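Local coordinates for protein cellulase (Uncultured bacterium, PDB 3WX5) that probably hydrolyses internal beta-1,4-glucosidic bonds of cellulose as a glycoside hydrolase family 12 endoglucanase, at residues A[181-186]-A[202-207]. Residues are numbered along the deposited sequence; the frame is centred on the assembly and turned at random.
Sequences IAYRRT and DDAVAR
Strand 181-185 and helix 202-206 pass with their axes 10.4 Å apart and their chain directions 129° from each other, the backbones drawing nearest at I181 and A204, whose CA atoms lie 7.3 Å apart. The gap is bridged mainly by Y183, which reaches from the strand with its ring and hands its hydroxyl to the helix: OH donates to OD2 of D203 over 2.7 Å. The oxygen sits in the plane of the ring at its edge, beside CE2 as well as OH, while the carboxylate plane is turned 74° from that of the ring. With CG anti to the backbone N (chi1 176°), D203 holds its carboxylate between the phenol and R207, four residues further on. OD2 takes two donors: the tyrosine on its anti lone pair, and NE of R207, 2.7 Å away, on the syn side and somewhat out of the carboxylate plane. The second limb of this salt bridge, from NH2 of R207 to OD1 of D203, is weak. Replacing D203 by an alanine would probably leave the phenol hydroxyl and the R207 guanidinium without their shared acceptor and let the arginine swing away. CB of A204 packs against the phenol oxygen of Y183, 3.6 Å from OH, and the one apolar touch across the contact is CD1 of I181 to CB of A204 at 4.3 Å. L142 of the neighbouring strand 140-149 touches both Y183 and A204, and F200, earlier on the helix, meets the tyrosine ring edge-to-face. The arrangement seats the single helix of the chain, 197-206, against strand 179-185 of the larger sheet, as in the beta-jelly-roll fold of family 12 glycoside hydrolases, where one helix packs on the outside of a curved beta-sandwich.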
# COMPACT_ATOMS: atom_id res chain seq x y z
N ILE A 181 -9.38 -7.28 0.86
CA ILE A 181 -10.01 -6.68 2.03
C ILE A 181 -9.56 -5.24 2.15
O ILE A 181 -8.37 -4.95 2.11
CB ILE A 181 -9.64 -7.39 3.37
CG1 ILE A 181 -9.63 -8.93 3.21
CG2 ILE A 181 -10.66 -7.00 4.44
CD1 ILE A 181 -8.23 -9.53 2.98
N ALA A 182 -10.51 -4.31 2.21
CA ALA A 182 -10.12 -2.90 2.35
C ALA A 182 -10.73 -2.32 3.61
O ALA A 182 -11.93 -2.47 3.87
CB ALA A 182 -10.56 -2.11 1.14
N TYR A 183 -9.91 -1.60 4.38
CA TYR A 183 -10.42 -0.88 5.54
C TYR A 183 -10.38 0.59 5.21
O TYR A 183 -9.31 1.15 5.06
CB TYR A 183 -9.55 -1.14 6.78
CG TYR A 183 -9.60 -2.61 7.21
CD1 TYR A 183 -8.77 -3.55 6.60
CD2 TYR A 183 -10.53 -3.05 8.15
CE1 TYR A 183 -8.84 -4.91 6.95
CE2 TYR A 183 -10.60 -4.41 8.53
CZ TYR A 183 -9.75 -5.33 7.92
OH TYR A 183 -9.87 -6.68 8.18
N ARG A 184 -11.55 1.22 5.12
CA ARG A 184 -11.60 2.63 4.77
C ARG A 184 -11.89 3.41 6.04
O ARG A 184 -12.96 3.26 6.63
CB ARG A 184 -12.71 2.89 3.74
CG ARG A 184 -12.71 4.33 3.21
CD ARG A 184 -13.93 4.63 2.32
NE ARG A 184 -13.57 5.73 1.43
CZ ARG A 184 -14.03 5.87 0.18
NH1 ARG A 184 -14.98 5.04 -0.28
NH2 ARG A 184 -13.55 6.83 -0.60
N ARG A 185 -11.02 4.36 6.40
CA ARG A 185 -11.20 5.07 7.68
C ARG A 185 -12.51 5.86 7.59
O ARG A 185 -12.85 6.35 6.51
CB ARG A 185 -10.04 6.04 7.92
CG ARG A 185 -9.79 6.30 9.41
CD ARG A 185 -8.55 7.19 9.57
NE ARG A 185 -8.14 7.34 10.97
CZ ARG A 185 -8.72 8.15 11.84
NH1 ARG A 185 -9.75 8.92 11.47
NH2 ARG A 185 -8.19 8.27 13.07
N THR A 186 -13.27 5.91 8.68
CA THR A 186 -14.60 6.57 8.64
C THR A 186 -14.46 8.08 8.48
O THR A 186 -15.39 8.75 8.01
CB THR A 186 -15.45 6.25 9.89
OG1 THR A 186 -14.73 6.63 11.06
CG2 THR A 186 -15.76 4.75 9.99
N ASP A 202 -5.32 -9.34 11.89
CA ASP A 202 -6.02 -10.27 12.78
C ASP A 202 -7.53 -10.17 12.56
O ASP A 202 -8.23 -11.17 12.70
CB ASP A 202 -5.68 -9.99 14.26
CG ASP A 202 -4.30 -10.51 14.66
OD1 ASP A 202 -3.61 -11.13 13.82
OD2 ASP A 202 -3.85 -10.21 15.80
N ASP A 203 -8.03 -8.99 12.20
CA ASP A 203 -9.47 -8.85 11.92
C ASP A 203 -9.82 -9.62 10.64
O ASP A 203 -10.81 -10.36 10.58
CB ASP A 203 -9.87 -7.37 11.80
CG ASP A 203 -11.32 -7.19 11.41
OD1 ASP A 203 -12.21 -7.25 12.31
OD2 ASP A 203 -11.60 -7.07 10.19
N ALA A 204 -8.99 -9.44 9.61
CA ALA A 204 -9.18 -10.19 8.36
C ALA A 204 -9.11 -11.72 8.58
O ALA A 204 -9.91 -12.47 8.00
CB ALA A 204 -8.14 -9.76 7.32
N VAL A 205 -8.17 -12.17 9.43
CA VAL A 205 -8.10 -13.57 9.78
C VAL A 205 -9.39 -14.01 10.47
O VAL A 205 -9.94 -15.10 10.19
CB VAL A 205 -6.90 -13.87 10.70
CG1 VAL A 205 -7.05 -15.26 11.36
CG2 VAL A 205 -5.57 -13.77 9.88
N ALA A 206 -9.83 -13.23 11.44
CA ALA A 206 -11.07 -13.58 12.17
C ALA A 206 -12.26 -13.70 11.24
O ALA A 206 -13.12 -14.56 11.45
CB ALA A 206 -11.36 -12.60 13.30
N ARG A 207 -12.29 -12.87 10.19
CA ARG A 207 -13.40 -12.91 9.22
C ARG A 207 -13.33 -14.06 8.24
O ARG A 207 -14.27 -14.28 7.47
CB ARG A 207 -13.53 -11.57 8.46
CG ARG A 207 -13.85 -10.40 9.37
CD ARG A 207 -13.93 -9.08 8.65
NE ARG A 207 -14.07 -8.00 9.61
CZ ARG A 207 -15.21 -7.67 10.20
NH1 ARG A 207 -16.33 -8.33 9.91
NH2 ARG A 207 -15.21 -6.77 11.18